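Local coordinates for protein putative angiotensinogen (Lampetra fluviatilis, PDB 5INW) that binds heparin, which promotes its inhibition of thrombin through a template mechanism, and adopts the serpin fold, solved here with its reactive loop cleaved, at residues R156-G159 with A160-R164; Q328-L331 with E332-S336. The protein carries 1 engineered substitution. One frame throughout, in Å; residues are numbered along the deposited sequence.

Contact 1 of 2, residues R156-G159 with A160-R164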
loop_
_atom_site.group_PDB
_atom_site.type_symbol
_atom_site.label_atom_id
_atom_site.label_comp_id
_atom_site.label_asym_id
_atom_site.label_seq_id
_atom_site.Cartn_x
_atom_site.Cartn_y
_atom_site.Cartn_z
ATOM N N ARG A 156 -7.619 10.916 -11.538
ATOM C CA ARG A 156 -6.784 10.928 -12.745
ATOM C C ARG A 156 -5.543 10.066 -12.581
ATOM O O ARG A 156 -5.213 9.282 -13.490
ATOM C CB ARG A 156 -6.361 12.330 -13.183
ATOM C CG ARG A 156 -5.797 12.352 -14.626
ATOM C CD ARG A 156 -5.979 13.693 -15.305
ATOM N NE ARG A 156 -7.298 14.221 -14.917
ATOM C CZ ARG A 156 -7.676 15.501 -15.000
ATOM N NH1 ARG A 156 -6.892 16.420 -15.576
ATOM N NH2 ARG A 156 -8.882 15.850 -14.561
ATOM N N LEU A 157 -4.858 10.233 -11.441
ATOM C CA LEU A 157 -3.719 9.375 -11.051
ATOM C C LEU A 157 -4.098 7.898 -11.142
ATOM O O LEU A 157 -3.452 7.161 -11.849
ATOM C CB LEU A 157 -3.232 9.685 -9.615
ATOM C CG LEU A 157 -2.042 8.858 -9.067
ATOM C CD1 LEU A 157 -0.798 9.153 -9.882
ATOM C CD2 LEU A 157 -1.756 9.063 -7.578
ATOM N N ASN A 158 -5.161 7.482 -10.459
ATOM C CA ASN A 158 -5.569 6.081 -10.514
ATOM C C ASN A 158 -5.889 5.598 -11.930
ATOM O O ASN A 158 -5.475 4.518 -12.329
ATOM C CB ASN A 158 -6.673 5.800 -9.512
ATOM C CG ASN A 158 -6.149 5.857 -8.081
ATOM O OD1 ASN A 158 -5.022 5.429 -7.808
ATOM N ND2 ASN A 158 -6.965 6.368 -7.162
ATOM N N GLY A 159 -6.532 6.434 -12.725
ATOM C CA GLY A 159 -6.681 6.132 -14.130
ATOM C C GLY A 159 -5.349 5.914 -14.841
ATOM O O GLY A 159 -5.235 5.025 -15.678
ATOM N N ALA A 160 -4.366 6.766 -14.563
ATOM C CA ALA A 160 -3.024 6.665 -15.179
ATOM C C ALA A 160 -2.273 5.396 -14.736
ATOM O O ALA A 160 -1.642 4.746 -15.571
ATOM C CB ALA A 160 -2.187 7.911 -14.900
ATOM N N LEU A 161 -2.400 5.017 -13.473
ATOM C CA LEU A 161 -1.667 3.877 -12.932
ATOM C C LEU A 161 -2.249 2.495 -13.279
ATOM O O LEU A 161 -1.516 1.610 -13.663
ATOM C CB LEU A 161 -1.596 3.983 -11.422
ATOM C CG LEU A 161 -0.872 5.191 -10.860
ATOM C CD1 LEU A 161 -1.193 5.395 -9.386
ATOM C CD2 LEU A 161 0.647 5.002 -11.075
ATOM N N TYR A 162 -3.564 2.351 -13.169
ATOM C CA TYR A 162 -4.221 1.077 -13.364
ATOM C C TYR A 162 -4.307 0.742 -14.847
ATOM O O TYR A 162 -4.992 1.410 -15.597
ATOM C CB TYR A 162 -5.615 1.087 -12.759
ATOM C CG TYR A 162 -5.720 1.453 -11.272
ATOM C CD1 TYR A 162 -4.659 1.279 -10.408
ATOM C CD2 TYR A 162 -6.930 1.931 -10.735
ATOM C CE1 TYR A 162 -4.776 1.596 -9.068
ATOM C CE2 TYR A 162 -7.031 2.243 -9.404
ATOM C CZ TYR A 162 -5.933 2.072 -8.584
ATOM O OH TYR A 162 -6.002 2.375 -7.260
ATOM N N LYS A 163 -3.547 -0.261 -15.273
ATOM C CA LYS A 163 -3.313 -0.584 -16.685
ATOM C C LYS A 163 -2.951 -2.040 -16.745
ATOM O O LYS A 163 -2.515 -2.591 -15.766
ATOM C CB LYS A 163 -2.191 0.263 -17.228
ATOM C CG LYS A 163 -2.588 1.703 -17.567
ATOM C CD LYS A 163 -1.333 2.518 -17.927
ATOM C CE LYS A 163 -1.492 3.717 -18.836
ATOM N NZ LYS A 163 -1.009 3.456 -20.241
ATOM N N ARG A 164 -3.166 -2.667 -17.881
ATOM C CA ARG A 164 -2.792 -4.067 -18.127
ATOM C C ARG A 164 -2.078 -4.076 -19.459
ATOM O O ARG A 164 -2.538 -3.478 -20.426
ATOM C CB ARG A 164 -4.052 -4.959 -18.179
ATOM C CG ARG A 164 -3.848 -6.450 -18.450
ATOM C CD ARG A 164 -3.840 -7.343 -17.208
ATOM N NE ARG A 164 -3.545 -8.738 -17.559
ATOM C CZ ARG A 164 -2.330 -9.218 -17.901
ATOM N NH1 ARG A 164 -1.232 -8.433 -17.897
ATOM N NH2 ARG A 164 -2.193 -10.508 -18.264
#

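Contact 2 of 2, residues Q328-L331 with E332-S336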
loop_
_atom_site.group_PDB
_atom_site.type_symbol
_atom_site.label_atom_id
_atom_site.label_comp_id
_atom_site.label_asym_id
_atom_site.label_seq_id
_atom_site.Cartn_x
_atom_site.Cartn_y
_atom_site.Cartn_z
ATOM N N GLN A 328 9.409 11.720 0.570
ATOM C CA GLN A 328 9.360 12.043 -0.817
ATOM C C GLN A 328 10.744 12.583 -1.262
ATOM O O GLN A 328 11.279 12.170 -2.293
ATOM C CB GLN A 328 8.232 13.032 -1.038
ATOM C CG GLN A 328 8.106 13.529 -2.451
ATOM C CD GLN A 328 7.747 12.431 -3.415
ATOM O OE1 GLN A 328 7.115 11.443 -3.041
ATOM N NE2 GLN A 328 8.108 12.617 -4.678
ATOM N N GLU A 329 11.338 13.466 -0.471
ATOM C CA GLU A 329 12.596 14.079 -0.880
ATOM C C GLU A 329 13.722 13.028 -0.934
ATOM O O GLU A 329 14.512 13.002 -1.888
ATOM C CB GLU A 329 12.892 15.298 0.004
ATOM C CG GLU A 329 14.193 16.058 -0.314
ATOM C CD GLU A 329 14.462 17.240 0.625
ATOM O OE1 GLU A 329 14.195 17.123 1.848
ATOM O OE2 GLU A 329 14.961 18.294 0.147
ATOM N N GLN A 330 13.753 12.150 0.065
ATOM C CA GLN A 330 14.669 11.017 0.087
ATOM C C GLN A 330 14.497 10.108 -1.136
ATOM O O GLN A 330 15.495 9.641 -1.733
ATOM C CB GLN A 330 14.508 10.181 1.377
ATOM C CG GLN A 330 15.615 9.144 1.584
ATOM C CD GLN A 330 17.022 9.746 1.412
ATOM O OE1 GLN A 330 17.350 10.751 2.030
ATOM N NE2 GLN A 330 17.836 9.148 0.554
ATOM N N LEU A 331 13.238 9.830 -1.489
ATOM C CA LEU A 331 12.962 9.044 -2.681
ATOM C C LEU A 331 13.561 9.702 -3.906
ATOM O O LEU A 331 14.232 9.039 -4.700
ATOM C CB LEU A 331 11.457 8.823 -2.872
ATOM C CG LEU A 331 10.999 8.168 -4.194
ATOM C CD1 LEU A 331 11.595 6.775 -4.290
ATOM C CD2 LEU A 331 9.490 8.137 -4.291
ATOM N N GLU A 332 13.339 11.002 -4.064
ATOM C CA GLU A 332 13.914 11.693 -5.223
ATOM C C GLU A 332 15.419 11.652 -5.194
ATOM O O GLU A 332 16.030 11.460 -6.237
ATOM C CB GLU A 332 13.377 13.108 -5.347
ATOM C CG GLU A 332 12.028 13.097 -6.052
ATOM C CD GLU A 332 11.089 14.199 -5.633
ATOM O OE1 GLU A 332 11.270 14.761 -4.552
ATOM O OE2 GLU A 332 10.149 14.488 -6.384
ATOM N N GLU A 333 15.975 11.782 -3.984
ATOM C CA GLU A 333 17.411 11.614 -3.725
ATOM C C GLU A 333 17.920 10.296 -4.278
ATOM O O GLU A 333 18.711 10.285 -5.220
ATOM C CB GLU A 333 17.759 11.725 -2.219
ATOM C CG GLU A 333 18.256 13.100 -1.752
ATOM C CD GLU A 333 19.680 13.420 -2.198
ATOM O OE1 GLU A 333 20.582 12.537 -2.106
ATOM O OE2 GLU A 333 19.901 14.565 -2.647
ATOM N N TRP A 334 17.426 9.191 -3.722
ATOM C CA TRP A 334 17.811 7.839 -4.171
ATOM C C TRP A 334 17.687 7.590 -5.667
ATOM O O TRP A 334 18.495 6.846 -6.216
ATOM C CB TRP A 334 16.978 6.779 -3.458
ATOM C CG TRP A 334 17.407 6.499 -2.060
ATOM C CD1 TRP A 334 18.664 6.593 -1.565
ATOM C CD2 TRP A 334 16.588 6.008 -0.983
ATOM N NE1 TRP A 334 18.680 6.238 -0.249
ATOM C CE2 TRP A 334 17.420 5.872 0.138
ATOM C CE3 TRP A 334 15.238 5.692 -0.856
ATOM C CZ2 TRP A 334 16.948 5.431 1.376
ATOM C CZ3 TRP A 334 14.764 5.251 0.393
ATOM C CH2 TRP A 334 15.619 5.128 1.483
ATOM N N LEU A 335 16.691 8.219 -6.308
ATOM C CA LEU A 335 16.467 8.098 -7.760
ATOM C C LEU A 335 17.423 8.925 -8.617
ATOM O O LEU A 335 17.755 8.533 -9.728
ATOM C CB LEU A 335 15.051 8.504 -8.114
ATOM C CG LEU A 335 13.992 7.541 -7.630
ATOM C CD1 LEU A 335 12.648 8.248 -7.583
ATOM C CD2 LEU A 335 13.946 6.309 -8.528
ATOM N N SER A 336 17.801 10.092 -8.117
ATOM C CA SER A 336 18.867 10.879 -8.707
ATOM C C SER A 336 20.239 10.207 -8.548
ATOM O O SER A 336 21.027 10.239 -9.498
ATOM C CB SER A 336 18.899 12.292 -8.116
ATOM O OG SER A 336 20.201 12.836 -8.177
#

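Contact 1 of 2, residues R156-G159 with A160-R164
The ring of Tyr162 runs alongside Asn158 where helix 150-161 ends and the chain turns into strand 163-165. From its base, CB of Tyr162 sits 3.5 Å from Asn158 O, and ring atom CG is close to that same oxygen, which lies over one face of the ring. Further out, CE2 meets Asn158 CB at 3.6 Å. CZ comes next to the amide oxygen, and at the tip the hydroxyl OH stands 3.3 Å from Asn158 OD1. Tyrosine CG turned opposite the carbonyl carbon (chi1 -56°) lets the ring lie beside the asparagine, both pointing the same way, with amide and ring planes only 5° apart. Asparagine suits this place because its single methylene, set against CE2, puts the amide level with the outer part of the ring, CG and OD1 by CZ and OH. The backbone adds a bond of 3.0 Å from Tyr162 N to Asn158 O. One residue earlier, Leu161 N bonds to Leu157 O at 2.9 Å, and the branched ends of these leucines meet, CG of Leu157 lying 3.6 Å from CD1 of Leu161. Both are buried, touching Leu111 of helix 110-122, and each also packs on the separate C-terminal peptide chain, at Thr21 and Asp18 of that chain. Ala160 N bonds to Arg156 O on a side where the arginine chain leads off to the surface. Chemically, the contact has two sides: the leucines make the apolar, buried one, while the Asn158 amide and Tyr162 phenol, both partly exposed, bring their oxygens together with planes nearly parallel.

Contact 2 of 2, residues Q328-L331 with E332-S336
The indole of Trp334 carries Gln330 on one face: CG stands 3.9 Å from the centroid of the six-membered ring, 6° off its normal, a CH-pi contact. Gln330 NE2 lies over the same ring system, toward the rim, with its amide plane tilted 65° to the indole. A bend in the glutamine chain (chi2 49°) brings it there. Leu293 and Val326 also touch the indole. The two nitrogens, NE2 and Trp334 NE1, are both donors and do not bond each other; NE1 gives its hydrogen to Asp290 OD1. An alanine in place of the tryptophan would probably leave Asp290 without this donor and Gln330 without the surface it lies on. Gln328 NE2 makes a weak bond of 3.3 Å to Glu332 OE2, amide and carboxylate nearly perpendicular, while Gln328 OE1 accepts from Asn86. Leucine suits the side facing helix 77-96 and the separate C-terminal peptide chain, where buried Leu331 meets Leu335, CD1 to CD1, at 3.8 Å. Backbone bonds, among them Trp334 N to Gln330 O at 2.8 Å, keep these pairs one turn apart. Such pairs occur in any alpha-helix; with Leu331 and Trp334 buried but Glu329 and Glu333 exposed, this one is amphipathic, probably helix H of the serpin fold.

In the fold
Contact 1 and contact 2 do not touch: their centres lie 23 Å apart and their nearest atoms about 10 Å. What they share is a neighbour. The same separate chain, the C-terminal peptide, packs on both; in contact 2 it meets Leu331, Glu332 and Leu335 at Val24, Arg22 and Tyr17 of that chain. In chain order, helix 150-161 probably corresponds to serpin helix D, the element that binds heparin in antithrombin, and it leads into the main sheet, where strand 405-417 lies between 238-251 and 389-401, as expected for an inserted cleaved reactive loop.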